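Long-range contacts in hemolysin activator protein CdiB (Acinetobacter baumannii ACICU, PDB 6WIL), which probably secretes a contact-dependent growth inhibition toxin across the outer membrane, as an Omp85-type two-partner secretion transporter: residues K114-S119 with G166-L171; Y271-Q276 with F286-Y291; H339-S344 with H355-G360. All blocks are in the same frame, centred on the assembly; numbering follows the deposited sequence.

Contact 1. Residues K114-S119 with G166-L171; sequences KGFITS and GDIVNL
Gly115, which ends helix 97-113 in a Schellman motif, meets Asn170, the N-cap of helix 171-181, where two POTRA domains adjoin. Two hydrogen bonds run from the start of helix 171-181 to carbonyls at the end of helix 97-113: Leu171 N to Gly115 O at 2.8 Å and Asn170 ND2 to Lys114 O at 3.1 Å. In the second, the donor stands 28° out of the carbonyl plane. Asn170 CG stands anti to the backbone N (chi1 -164°), and from there ND2 reaches the Lys114 carbonyl; OD1 caps Lys172 N. The same ND2 lies over one face of the Phe116 ring, toward the rim, 3.3 Å from CE1, with the amide and ring planes 84° apart. Ile168 CG2 touches the ring's edge, 3.8 Å from Phe116 CD1, and Phe76 packs edge-to-face on the ring. Beyond it, Ile117 CD1 reaches Leu171 CD1 at 3.7 Å, while Thr118 OG1 presses against Val169 CB at 3.2 Å. The amide thus bonds a carbonyl and caps a helix, its ND2 lying over an aromatic face. Val169 also bonds through its backbone to Gly140 of strand 132-149. A Schellman turn docked on a helix N-cap is one of the links between these consecutive POTRA regions.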
ATOM      1  N   LYS A 114     -20.753  -6.816 -10.151  1.00 40.57           N
ATOM      2  CA  LYS A 114     -20.558  -5.382 -10.004  1.00 47.56           C
ATOM      3  C   LYS A 114     -20.809  -4.890  -8.583  1.00 51.89           C
ATOM      4  O   LYS A 114     -20.633  -3.696  -8.319  1.00 44.99           O
ATOM      5  CB  LYS A 114     -21.451  -4.624 -10.991  1.00 43.98           C
ATOM      6  CG  LYS A 114     -20.760  -4.255 -12.302  1.00 41.67           C
ATOM      7  CD  LYS A 114     -20.230  -5.480 -13.032  1.00 57.17           C
ATOM      8  CE  LYS A 114     -19.369  -5.086 -14.221  1.00 61.34           C
ATOM      9  NZ  LYS A 114     -20.094  -4.174 -15.146  1.00 61.27           N
ATOM     10  N   GLY A 115     -21.216  -5.770  -7.670  1.00 37.98           N
ATOM     11  CA  GLY A 115     -21.284  -5.443  -6.260  1.00 39.69           C
ATOM     12  C   GLY A 115     -22.659  -5.168  -5.678  1.00 49.60           C
ATOM     13  O   GLY A 115     -22.743  -4.800  -4.500  1.00 34.48           O
ATOM     14  N   PHE A 116     -23.738  -5.339  -6.443  1.00 47.59           N
ATOM     15  CA  PHE A 116     -25.078  -5.017  -5.948  1.00 39.78           C
ATOM     16  C   PHE A 116     -25.646  -6.244  -5.237  1.00 48.09           C
ATOM     17  O   PHE A 116     -26.477  -6.990  -5.760  1.00 48.88           O
ATOM     18  CB  PHE A 116     -25.965  -4.537  -7.089  1.00 42.31           C
ATOM     19  CG  PHE A 116     -25.394  -3.362  -7.840  1.00 47.35           C
ATOM     20  CD1 PHE A 116     -25.639  -2.063  -7.418  1.00 47.23           C
ATOM     21  CD2 PHE A 116     -24.604  -3.558  -8.963  1.00 46.95           C
ATOM     22  CE1 PHE A 116     -25.113  -0.982  -8.108  1.00 46.41           C
ATOM     23  CE2 PHE A 116     -24.074  -2.482  -9.656  1.00 33.60           C
ATOM     24  CZ  PHE A 116     -24.329  -1.193  -9.228  1.00 44.45           C
ATOM     25  N   ILE A 117     -25.188  -6.436  -3.997  1.00 38.65           N
ATOM     26  CA  ILE A 117     -25.471  -7.664  -3.262  1.00 38.63           C
ATOM     27  C   ILE A 117     -26.888  -7.728  -2.706  1.00 47.44           C
ATOM     28  O   ILE A 117     -27.339  -8.813  -2.322  1.00 46.39           O
ATOM     29  CB  ILE A 117     -24.469  -7.844  -2.110  1.00 40.77           C
ATOM     30  CG1 ILE A 117     -24.323  -6.531  -1.334  1.00 29.94           C
ATOM     31  CG2 ILE A 117     -23.124  -8.331  -2.637  1.00 39.42           C
ATOM     32  CD1 ILE A 117     -23.474  -6.645  -0.093  1.00 51.66           C
ATOM     33  N   THR A 118     -27.601  -6.604  -2.633  1.00 38.01           N
ATOM     34  CA  THR A 118     -28.968  -6.590  -2.128  1.00 50.46           C
ATOM     35  C   THR A 118     -29.987  -6.313  -3.224  1.00 43.73           C
ATOM     36  O   THR A 118     -31.169  -6.115  -2.925  1.00 41.83           O
ATOM     37  CB  THR A 118     -29.122  -5.561  -1.005  1.00 45.50           C
ATOM     38  OG1 THR A 118     -28.911  -4.243  -1.529  1.00 35.30           O
ATOM     39  CG2 THR A 118     -28.122  -5.836   0.104  1.00 31.45           C
ATOM     40  N   SER A 119     -29.557  -6.276  -4.479  1.00 34.98           N
ATOM     41  CA  SER A 119     -30.457  -6.147  -5.611  1.00 42.48           C
ATOM     42  C   SER A 119     -30.755  -7.525  -6.193  1.00 45.83           C
ATOM     43  O   SER A 119     -30.020  -8.490  -5.972  1.00 48.12           O
ATOM     44  CB  SER A 119     -29.860  -5.227  -6.677  1.00 38.00           C
ATOM     45  OG  SER A 119     -29.927  -3.874  -6.265  1.00 48.66           O
ATOM     46  N   GLY A 166     -30.353   6.146   1.585  1.00 47.00           N
ATOM     47  CA  GLY A 166     -31.105   6.239   0.352  1.00 55.76           C
ATOM     48  C   GLY A 166     -30.351   5.842  -0.901  1.00 65.49           C
ATOM     49  O   GLY A 166     -30.970   5.737  -1.967  1.00 64.50           O
ATOM     50  N   ASP A 167     -29.040   5.622  -0.814  1.00 53.44           N
ATOM     51  CA  ASP A 167     -28.269   5.198  -1.971  1.00 54.32           C
ATOM     52  C   ASP A 167     -28.467   3.708  -2.236  1.00 54.44           C
ATOM     53  O   ASP A 167     -29.011   2.963  -1.416  1.00 55.82           O
ATOM     54  CB  ASP A 167     -26.783   5.496  -1.776  1.00 49.84           C
ATOM     55  CG  ASP A 167     -26.450   6.961  -1.968  1.00 64.21           C
ATOM     56  OD1 ASP A 167     -27.386   7.764  -2.161  1.00 81.10           O
ATOM     57  OD2 ASP A 167     -25.250   7.307  -1.933  1.00 77.22           O
ATOM     58  N   ILE A 168     -28.004   3.275  -3.403  1.00 55.83           N
ATOM     59  CA  ILE A 168     -28.067   1.866  -3.771  1.00 60.24           C
ATOM     60  C   ILE A 168     -26.911   1.133  -3.105  1.00 36.83           C
ATOM     61  O   ILE A 168     -25.762   1.587  -3.152  1.00 43.50           O
ATOM     62  CB  ILE A 168     -28.031   1.705  -5.299  1.00 59.00           C
ATOM     63  CG1 ILE A 168     -29.211   2.450  -5.928  1.00 59.41           C
ATOM     64  CG2 ILE A 168     -28.056   0.233  -5.681  1.00 60.17           C
ATOM     65  CD1 ILE A 168     -29.127   2.580  -7.433  1.00 54.94           C
ATOM     66  N   VAL A 169     -27.215   0.000  -2.476  1.00 44.65           N
ATOM     67  CA  VAL A 169     -26.208  -0.764  -1.747  1.00 42.89           C
ATOM     68  C   VAL A 169     -25.228  -1.387  -2.732  1.00 52.18           C
ATOM     69  O   VAL A 169     -25.618  -2.174  -3.604  1.00 50.01           O
ATOM     70  CB  VAL A 169     -26.864  -1.839  -0.873  1.00 41.48           C
ATOM     71  CG1 VAL A 169     -25.806  -2.766  -0.297  1.00 57.73           C
ATOM     72  CG2 VAL A 169     -27.679  -1.195   0.234  1.00 45.16           C
ATOM     73  N   ASN A 170     -23.947  -1.046  -2.588  1.00 53.99           N
ATOM     74  CA  ASN A 170     -22.877  -1.627  -3.389  1.00 42.86           C
ATOM     75  C   ASN A 170     -21.744  -2.070  -2.474  1.00 43.25           C
ATOM     76  O   ASN A 170     -21.301  -1.304  -1.613  1.00 47.58           O
ATOM     77  CB  ASN A 170     -22.353  -0.638  -4.429  1.00 42.74           C
ATOM     78  CG  ASN A 170     -21.545  -1.319  -5.511  1.00 44.84           C
ATOM     79  OD1 ASN A 170     -20.402  -1.717  -5.291  1.00 50.15           O
ATOM     80  ND2 ASN A 170     -22.142  -1.466  -6.688  1.00 52.06           N
ATOM     81  N   LEU A 171     -21.265  -3.300  -2.679  1.00 34.14           N
ATOM     82  CA  LEU A 171     -20.252  -3.879  -1.805  1.00 43.89           C
ATOM     83  C   LEU A 171     -18.895  -3.196  -1.934  1.00 48.13           C
ATOM     84  O   LEU A 171     -18.098  -3.252  -0.992  1.00 42.42           O
ATOM     85  CB  LEU A 171     -20.112  -5.374  -2.095  1.00 37.78           C
ATOM     86  CG  LEU A 171     -19.262  -6.206  -1.135  1.00 52.84           C
ATOM     87  CD1 LEU A 171     -19.796  -6.103   0.289  1.00 49.61           C
ATOM     88  CD2 LEU A 171     -19.223  -7.654  -1.591  1.00 54.73           C
TER

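Contact 2. Residues Y271-Q276 with F286-Y291; sequences YFISYQ and FSYNDY
Phe286 places CG between its backbone N and carbonyl carbon (chi1 83°), whereas Tyr275 opposite holds CG anti to N (chi1 -174°). The Phe286 ring comes nearer the neighbouring strand, while the end of Tyr275 leads away from it. Phe286 CE2 lands on Tyr275 CB at 3.4 Å and lies 3.6 Å from Tyr275 CD2; the ring planes meet obliquely at 51°, with centroids 5.8 Å apart. On the same face Ile273 CG2 touches Tyr288 CB at 3.6 Å, near the edge of the tyrosine ring, and Tyr271 CD1 comes to 4.3 Å from Tyr288 CD2. The two strands are antiparallel neighbours in a hairpin. Reciprocal backbone hydrogen bonds join Tyr271 with Asp290, Ile273 with Tyr288 and Tyr275 with Phe286, the longest being the 3.0 Å pair between Ile273 and Tyr288. Phe272, Ser274, Ser287 and Asn289 occupy the other face, where the Phe272 ring rests obliquely on Ser287 CB, 4.1 Å from CE1. There, Asn289 OD1 accepts from Gln14 NE2 of helix 8-27 and its ND2 donates to Ser270 OG; Phe272 packs on Asn22 of that helix. Tyr275 OH bonds to Asp250 OD2. Mostly aromatic and aliphatic groups, with Asp290 among them, lie on the face of Tyr271, Ile273 and Tyr288, consistent with a lipid-facing barrel wall. On the inner side, Phe272 sits with two serines and Asn289; there Asn289 supplies a polar contact, and Phe272 a packing one, to the helix within the barrel.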
ATOM      1  N   TYR A 271      13.576  14.525  12.404  1.00 48.06           N
ATOM      2  CA  TYR A 271      12.201  14.734  12.840  1.00 48.60           C
ATOM      3  C   TYR A 271      11.270  14.491  11.659  1.00 47.59           C
ATOM      4  O   TYR A 271      11.508  15.010  10.565  1.00 41.79           O
ATOM      5  CB  TYR A 271      12.015  16.155  13.392  1.00 46.88           C
ATOM      6  CG  TYR A 271      10.603  16.512  13.815  1.00 74.40           C
ATOM      7  CD1 TYR A 271       9.640  16.877  12.877  1.00 87.24           C
ATOM      8  CD2 TYR A 271      10.238  16.512  15.156  1.00 92.95           C
ATOM      9  CE1 TYR A 271       8.354  17.208  13.259  1.00 85.15           C
ATOM     10  CE2 TYR A 271       8.952  16.848  15.548  1.00 91.53           C
ATOM     11  CZ  TYR A 271       8.016  17.194  14.597  1.00 91.56           C
ATOM     12  OH  TYR A 271       6.739  17.527  14.982  1.00114.96           O
ATOM     13  N   PHE A 272      10.202  13.723  11.887  1.00 47.53           N
ATOM     14  CA  PHE A 272       9.263  13.348  10.834  1.00 41.51           C
ATOM     15  C   PHE A 272       7.838  13.411  11.362  1.00 52.36           C
ATOM     16  O   PHE A 272       7.540  12.860  12.426  1.00 42.29           O
ATOM     17  CB  PHE A 272       9.563  11.939  10.309  1.00 40.27           C
ATOM     18  CG  PHE A 272       8.585  11.448   9.278  1.00 47.92           C
ATOM     19  CD1 PHE A 272       8.735  11.789   7.943  1.00 51.03           C
ATOM     20  CD2 PHE A 272       7.524  10.630   9.639  1.00 59.89           C
ATOM     21  CE1 PHE A 272       7.841  11.332   6.990  1.00 48.27           C
ATOM     22  CE2 PHE A 272       6.628  10.170   8.691  1.00 46.61           C
ATOM     23  CZ  PHE A 272       6.787  10.521   7.363  1.00 47.96           C
ATOM     24  N   ILE A 273       6.959  14.069  10.611  1.00 36.16           N
ATOM     25  CA  ILE A 273       5.549  14.179  10.960  1.00 49.82           C
ATOM     26  C   ILE A 273       4.717  13.811   9.740  1.00 40.92           C
ATOM     27  O   ILE A 273       5.012  14.247   8.623  1.00 38.25           O
ATOM     28  CB  ILE A 273       5.193  15.593  11.463  1.00 40.69           C
ATOM     29  CG1 ILE A 273       3.675  15.782  11.522  1.00 50.54           C
ATOM     30  CG2 ILE A 273       5.833  16.649  10.585  1.00 45.88           C
ATOM     31  CD1 ILE A 273       3.251  17.116  12.085  1.00 56.35           C
ATOM     32  N   SER A 274       3.683  13.004   9.952  1.00 43.26           N
ATOM     33  CA  SER A 274       2.809  12.561   8.876  1.00 31.59           C
ATOM     34  C   SER A 274       1.363  12.684   9.327  1.00 39.60           C
ATOM     35  O   SER A 274       1.019  12.280  10.443  1.00 36.12           O
ATOM     36  CB  SER A 274       3.122  11.119   8.472  1.00 31.00           C
ATOM     37  OG  SER A 274       2.515  10.799   7.232  1.00 58.79           O
ATOM     38  N   TYR A 275       0.524  13.250   8.464  1.00 37.97           N
ATOM     39  CA  TYR A 275      -0.907  13.346   8.705  1.00 44.92           C
ATOM     40  C   TYR A 275      -1.651  12.772   7.509  1.00 41.40           C
ATOM     41  O   TYR A 275      -1.278  13.018   6.359  1.00 33.55           O
ATOM     42  CB  TYR A 275      -1.330  14.792   8.950  1.00 32.08           C
ATOM     43  CG  TYR A 275      -2.773  14.961   9.361  1.00 35.91           C
ATOM     44  CD1 TYR A 275      -3.238  14.444  10.565  1.00 32.81           C
ATOM     45  CD2 TYR A 275      -3.665  15.660   8.559  1.00 39.28           C
ATOM     46  CE1 TYR A 275      -4.555  14.610  10.952  1.00 37.42           C
ATOM     47  CE2 TYR A 275      -4.984  15.832   8.940  1.00 44.39           C
ATOM     48  CZ  TYR A 275      -5.423  15.302  10.134  1.00 49.86           C
ATOM     49  OH  TYR A 275      -6.738  15.469  10.508  1.00 52.28           O
ATOM     50  N   GLN A 276      -2.707  12.011   7.787  1.00 42.12           N
ATOM     51  CA  GLN A 276      -3.429  11.290   6.747  1.00 34.15           C
ATOM     52  C   GLN A 276      -4.891  11.175   7.144  1.00 37.59           C
ATOM     53  O   GLN A 276      -5.193  10.732   8.255  1.00 37.11           O
ATOM     54  CB  GLN A 276      -2.829   9.895   6.541  1.00 34.89           C
ATOM     55  CG  GLN A 276      -2.898   9.383   5.117  1.00 59.44           C
ATOM     56  CD  GLN A 276      -2.335   7.981   4.982  1.00 58.25           C
ATOM     57  OE1 GLN A 276      -1.639   7.490   5.872  1.00 66.82           O
ATOM     58  NE2 GLN A 276      -2.642   7.326   3.871  1.00 64.38           N
ATOM     59  N   PHE A 286      -0.146  14.568   4.165  1.00 41.73           N
ATOM     60  CA  PHE A 286       0.971  15.492   4.090  1.00 46.95           C
ATOM     61  C   PHE A 286       2.013  15.065   5.110  1.00 41.03           C
ATOM     62  O   PHE A 286       1.688  14.502   6.156  1.00 43.61           O
ATOM     63  CB  PHE A 286       0.533  16.958   4.276  1.00 49.27           C
ATOM     64  CG  PHE A 286       0.380  17.396   5.704  1.00 48.84           C
ATOM     65  CD1 PHE A 286       1.483  17.790   6.449  1.00 66.74           C
ATOM     66  CD2 PHE A 286      -0.875  17.483   6.282  1.00 64.42           C
ATOM     67  CE1 PHE A 286       1.342  18.208   7.757  1.00 70.32           C
ATOM     68  CE2 PHE A 286      -1.026  17.911   7.588  1.00 58.92           C
ATOM     69  CZ  PHE A 286       0.086  18.271   8.329  1.00 72.17           C
ATOM     70  N   SER A 287       3.273  15.314   4.778  1.00 40.81           N
ATOM     71  CA  SER A 287       4.378  14.919   5.632  1.00 42.10           C
ATOM     72  C   SER A 287       5.455  15.992   5.590  1.00 46.28           C
ATOM     73  O   SER A 287       5.497  16.834   4.689  1.00 39.93           O
ATOM     74  CB  SER A 287       4.958  13.559   5.215  1.00 43.79           C
ATOM     75  OG  SER A 287       5.177  13.499   3.818  1.00 56.42           O
ATOM     76  N   TYR A 288       6.326  15.951   6.591  1.00 48.24           N
ATOM     77  CA  TYR A 288       7.423  16.899   6.705  1.00 41.96           C
ATOM     78  C   TYR A 288       8.576  16.190   7.392  1.00 34.47           C
ATOM     79  O   TYR A 288       8.368  15.487   8.384  1.00 40.37           O
ATOM     80  CB  TYR A 288       6.990  18.146   7.487  1.00 43.47           C
ATOM     81  CG  TYR A 288       8.117  19.062   7.922  1.00 49.45           C
ATOM     82  CD1 TYR A 288       8.595  20.062   7.084  1.00 51.57           C
ATOM     83  CD2 TYR A 288       8.685  18.941   9.184  1.00 41.26           C
ATOM     84  CE1 TYR A 288       9.616  20.907   7.489  1.00 50.36           C
ATOM     85  CE2 TYR A 288       9.703  19.776   9.596  1.00 49.37           C
ATOM     86  CZ  TYR A 288      10.166  20.757   8.745  1.00 55.91           C
ATOM     87  OH  TYR A 288      11.181  21.590   9.155  1.00 71.62           O
ATOM     88  N   ASN A 289       9.779  16.362   6.854  1.00 43.56           N
ATOM     89  CA  ASN A 289      10.974  15.756   7.421  1.00 46.05           C
ATOM     90  C   ASN A 289      12.039  16.824   7.600  1.00 45.61           C
ATOM     91  O   ASN A 289      12.295  17.612   6.686  1.00 43.38           O
ATOM     92  CB  ASN A 289      11.501  14.625   6.533  1.00 42.42           C
ATOM     93  CG  ASN A 289      12.776  14.012   7.076  1.00 62.91           C
ATOM     94  OD1 ASN A 289      13.824  14.056   6.434  1.00 66.69           O
ATOM     95  ND2 ASN A 289      12.695  13.453   8.279  1.00 58.10           N
ATOM     96  N   ASP A 290      12.653  16.848   8.780  1.00 46.30           N
ATOM     97  CA  ASP A 290      13.771  17.729   9.085  1.00 37.57           C
ATOM     98  C   ASP A 290      14.961  16.859   9.456  1.00 49.12           C
ATOM     99  O   ASP A 290      14.860  16.014  10.351  1.00 49.89           O
ATOM    100  CB  ASP A 290      13.419  18.692  10.226  1.00 36.91           C
ATOM    101  CG  ASP A 290      14.324  19.916  10.267  1.00 77.45           C
ATOM    102  OD1 ASP A 290      15.562  19.757  10.199  1.00 77.73           O
ATOM    103  OD2 ASP A 290      13.792  21.042  10.367  1.00 89.74           O
ATOM    104  N   TYR A 291      16.077  17.052   8.758  1.00 37.20           N
ATOM    105  CA  TYR A 291      17.257  16.218   8.938  1.00 50.55           C
ATOM    106  C   TYR A 291      18.468  17.096   9.214  1.00 51.12           C
ATOM    107  O   TYR A 291      18.704  18.078   8.504  1.00 47.14           O
ATOM    108  CB  TYR A 291      17.501  15.346   7.703  1.00 42.75           C
ATOM    109  CG  TYR A 291      18.752  14.508   7.787  1.00 43.81           C
ATOM    110  CD1 TYR A 291      18.819  13.411   8.634  1.00 45.21           C
ATOM    111  CD2 TYR A 291      19.863  14.808   7.012  1.00 50.09           C
ATOM    112  CE1 TYR A 291      19.963  12.641   8.714  1.00 54.48           C
ATOM    113  CE2 TYR A 291      21.009  14.044   7.084  1.00 50.75           C
ATOM    114  CZ  TYR A 291      21.056  12.962   7.935  1.00 54.02           C
ATOM    115  OH  TYR A 291      22.199  12.200   8.007  1.00 59.68           O
TER

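Contact 3. Residues H339-S344 with H355-G360; sequences HKESQS and HRKTSG
Strands 339-344 and 356-360 run antiparallel at 171°, their axes 4.5 Å apart, with Lys340-Thr358 and Ser342-Arg356 as hydrogen-bonded pairs. They are parts of strands 329-346 and 349-371, a hairpin of the closed antiparallel barrel of this Omp85-type family. Lys340 N gives a nearly straight bond to Thr358 O at 2.7 Å; the more bent Ser342 N to Arg356 O bond has the same length. Between these pairs Glu341 faces Lys357, and their chains lie side by side, pointing the same way. The glutamate CG is anti to the backbone N (chi1 -171°), whereas the lysine CG is anti to the carbonyl carbon, and both chains continue extended. Lys357 CG packs on Glu341 CD at 3.5 Å, and Lys357 CE approaches Glu341 OE2 at 3.3 Å. The charged ends stay beyond salt-bridge range, NZ being 4.1 Å from OE2. Next along, His355 lies beside Gln343, the ring and amide planes 68° apart; its CD2 is 3.6 Å from Gln343 OE1, near the plane of the ring. Ser342 O lies over one face of this histidine, offset toward the rim, and Lys357 CE stands at its edge. Gln343 NE2 is bonded to Asn311 OD1. On the opposite face Thr358 OG1 sits against Lys340 CB at 3.3 Å. Arg356 bends at chi3, with Ser342 OG at the guanidinium edge, 4.2 Å from NH1; that same nitrogen forms a salt bridge with Asp5 near the chain's N terminus. The Glu341-Lys357 pair would thus be only loosely attracted, its aliphatic portions doing the touching. The definite charge pairing lies on the other face, where Arg356 ties this hairpin to the N-terminal segment; backbone hydrogen bonds hold the strands themselves together.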
ATOM      1  N   HIS A 339       8.666  19.617  -1.940  1.00 60.89           N
ATOM      2  CA  HIS A 339       9.651  20.690  -1.943  1.00 51.33           C
ATOM      3  C   HIS A 339      10.791  20.300  -1.014  1.00 46.51           C
ATOM      4  O   HIS A 339      10.549  19.874   0.119  1.00 50.43           O
ATOM      5  CB  HIS A 339       9.040  22.024  -1.495  1.00 44.19           C
ATOM      6  CG  HIS A 339      10.054  23.105  -1.272  1.00 73.32           C
ATOM      7  ND1 HIS A 339      10.662  23.314  -0.054  1.00 84.76           N
ATOM      8  CD2 HIS A 339      10.570  24.032  -2.114  1.00 65.71           C
ATOM      9  CE1 HIS A 339      11.507  24.326  -0.152  1.00 58.52           C
ATOM     10  NE2 HIS A 339      11.470  24.778  -1.393  1.00 65.49           N
ATOM     11  N   LYS A 340      12.024  20.439  -1.496  1.00 51.11           N
ATOM     12  CA  LYS A 340      13.220  20.109  -0.733  1.00 40.53           C
ATOM     13  C   LYS A 340      14.131  21.323  -0.638  1.00 47.78           C
ATOM     14  O   LYS A 340      14.208  22.132  -1.568  1.00 51.44           O
ATOM     15  CB  LYS A 340      13.999  18.955  -1.369  1.00 49.48           C
ATOM     16  CG  LYS A 340      13.767  17.603  -0.733  1.00 66.01           C
ATOM     17  CD  LYS A 340      15.013  16.726  -0.824  1.00 77.48           C
ATOM     18  CE  LYS A 340      16.099  17.193   0.143  1.00 59.26           C
ATOM     19  NZ  LYS A 340      17.311  16.326   0.096  1.00 68.29           N
ATOM     20  N   GLU A 341      14.833  21.432   0.484  1.00 48.29           N
ATOM     21  CA  GLU A 341      15.803  22.493   0.693  1.00 40.35           C
ATOM     22  C   GLU A 341      16.940  21.948   1.539  1.00 44.73           C
ATOM     23  O   GLU A 341      16.707  21.252   2.530  1.00 51.59           O
ATOM     24  CB  GLU A 341      15.165  23.711   1.362  1.00 34.64           C
ATOM     25  CG  GLU A 341      16.063  24.927   1.405  1.00 65.36           C
ATOM     26  CD  GLU A 341      15.274  26.222   1.422  1.00 88.79           C
ATOM     27  OE1 GLU A 341      14.105  26.210   0.976  1.00 80.04           O
ATOM     28  OE2 GLU A 341      15.823  27.246   1.880  1.00 81.08           O
ATOM     29  N   SER A 342      18.169  22.254   1.134  1.00 53.42           N
ATOM     30  CA  SER A 342      19.347  21.688   1.773  1.00 50.43           C
ATOM     31  C   SER A 342      20.477  22.703   1.743  1.00 53.55           C
ATOM     32  O   SER A 342      20.687  23.378   0.732  1.00 60.96           O
ATOM     33  CB  SER A 342      19.785  20.395   1.077  1.00 43.23           C
ATOM     34  OG  SER A 342      21.052  19.967   1.543  1.00 69.71           O
ATOM     35  N   GLN A 343      21.203  22.802   2.855  1.00 47.99           N
ATOM     36  CA  GLN A 343      22.378  23.657   2.934  1.00 65.14           C
ATOM     37  C   GLN A 343      23.441  22.972   3.782  1.00 46.65           C
ATOM     38  O   GLN A 343      23.126  22.221   4.709  1.00 39.59           O
ATOM     39  CB  GLN A 343      22.038  25.036   3.507  1.00 39.14           C
ATOM     40  CG  GLN A 343      21.396  25.011   4.872  1.00 51.73           C
ATOM     41  CD  GLN A 343      20.895  26.378   5.286  1.00 63.61           C
ATOM     42  OE1 GLN A 343      20.896  27.316   4.487  1.00 55.11           O
ATOM     43  NE2 GLN A 343      20.463  26.500   6.537  1.00 58.06           N
ATOM     44  N   SER A 344      24.703  23.228   3.446  1.00 42.05           N
ATOM     45  CA  SER A 344      25.840  22.609   4.111  1.00 50.88           C
ATOM     46  C   SER A 344      26.764  23.676   4.688  1.00 50.51           C
ATOM     47  O   SER A 344      26.799  24.819   4.222  1.00 50.70           O
ATOM     48  CB  SER A 344      26.623  21.711   3.145  1.00 58.54           C
ATOM     49  OG  SER A 344      25.769  20.771   2.516  1.00 55.03           O
ATOM     50  N   HIS A 355      23.982  24.857  -1.500  1.00 44.65           N
ATOM     51  CA  HIS A 355      22.630  25.257  -1.132  1.00 50.16           C
ATOM     52  C   HIS A 355      21.678  24.852  -2.251  1.00 62.03           C
ATOM     53  O   HIS A 355      21.796  25.342  -3.380  1.00 52.54           O
ATOM     54  CB  HIS A 355      22.570  26.761  -0.880  1.00 50.17           C
ATOM     55  CG  HIS A 355      21.267  27.230  -0.312  1.00 63.06           C
ATOM     56  ND1 HIS A 355      20.112  27.306  -1.059  1.00 72.41           N
ATOM     57  CD2 HIS A 355      20.941  27.659   0.930  1.00 61.75           C
ATOM     58  CE1 HIS A 355      19.128  27.756  -0.301  1.00 84.57           C
ATOM     59  NE2 HIS A 355      19.604  27.978   0.911  1.00 65.08           N
ATOM     60  N   ARG A 356      20.742  23.957  -1.949  1.00 50.43           N
ATOM     61  CA  ARG A 356      19.891  23.359  -2.970  1.00 64.92           C
ATOM     62  C   ARG A 356      18.432  23.444  -2.551  1.00 46.74           C
ATOM     63  O   ARG A 356      18.048  22.895  -1.514  1.00 44.36           O
ATOM     64  CB  ARG A 356      20.292  21.903  -3.227  1.00 60.77           C
ATOM     65  CG  ARG A 356      21.604  21.768  -3.981  1.00 59.74           C
ATOM     66  CD  ARG A 356      22.146  20.349  -3.957  1.00 66.22           C
ATOM     67  NE  ARG A 356      22.619  19.954  -2.633  1.00 74.67           N
ATOM     68  CZ  ARG A 356      23.624  19.109  -2.423  1.00 77.30           C
ATOM     69  NH1 ARG A 356      23.991  18.802  -1.186  1.00 68.30           N
ATOM     70  NH2 ARG A 356      24.276  18.585  -3.452  1.00 79.15           N
ATOM     71  N   LYS A 357      17.629  24.135  -3.354  1.00 46.50           N
ATOM     72  CA  LYS A 357      16.176  24.081  -3.267  1.00 58.86           C
ATOM     73  C   LYS A 357      15.647  23.360  -4.497  1.00 52.64           C
ATOM     74  O   LYS A 357      15.994  23.722  -5.627  1.00 53.98           O
ATOM     75  CB  LYS A 357      15.560  25.480  -3.183  1.00 43.39           C
ATOM     76  CG  LYS A 357      16.009  26.323  -2.004  1.00 63.54           C
ATOM     77  CD  LYS A 357      15.190  27.607  -1.943  1.00 73.11           C
ATOM     78  CE  LYS A 357      15.850  28.665  -1.073  1.00 75.84           C
ATOM     79  NZ  LYS A 357      15.073  29.936  -1.075  1.00 72.77           N
ATOM     80  N   THR A 358      14.828  22.333  -4.285  1.00 50.09           N
ATOM     81  CA  THR A 358      14.192  21.619  -5.383  1.00 48.48           C
ATOM     82  C   THR A 358      12.709  21.445  -5.088  1.00 51.83           C
ATOM     83  O   THR A 358      12.268  21.498  -3.937  1.00 52.99           O
ATOM     84  CB  THR A 358      14.832  20.240  -5.637  1.00 50.00           C
ATOM     85  OG1 THR A 358      14.477  19.338  -4.582  1.00 57.25           O
ATOM     86  CG2 THR A 358      16.354  20.348  -5.719  1.00 62.80           C
ATOM     87  N   SER A 359      11.940  21.239  -6.153  1.00 59.09           N
ATOM     88  CA  SER A 359      10.507  21.009  -6.035  1.00 51.73           C
ATOM     89  C   SER A 359      10.039  20.260  -7.272  1.00 53.90           C
ATOM     90  O   SER A 359      10.700  20.275  -8.314  1.00 50.15           O
ATOM     91  CB  SER A 359       9.733  22.320  -5.878  1.00 41.02           C
ATOM     92  OG  SER A 359       9.585  22.965  -7.131  1.00 61.54           O
ATOM     93  N   GLY A 360       8.891  19.610  -7.148  1.00 50.32           N
ATOM     94  CA  GLY A 360       8.353  18.869  -8.270  1.00 43.56           C
ATOM     95  C   GLY A 360       7.084  18.136  -7.903  1.00 43.12           C
ATOM     96  O   GLY A 360       6.467  18.406  -6.871  1.00 34.20           O
TER

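How the contacts relate
Contacts 2 and 3 belong to the same closed 16-stranded antiparallel barrel, in two hairpins separated by strand 308-326; their centres are 16 Å apart and their nearest atoms about 7 Å. Both have a face turned to the N-terminal part of the chain: helix 8-27 at contact 2, Asp5 at contact 3. Strand 308-326 bridges them directly, since Gln313 touches side chains of segment 286-291 and bonds through its backbone to segment 339-344. Contact 1 lies in the POTRA region, with its centre 39 Å from that of contact 2 and 49 Å from that of contact 3, on the opposite side of the chain's centre from contact 3.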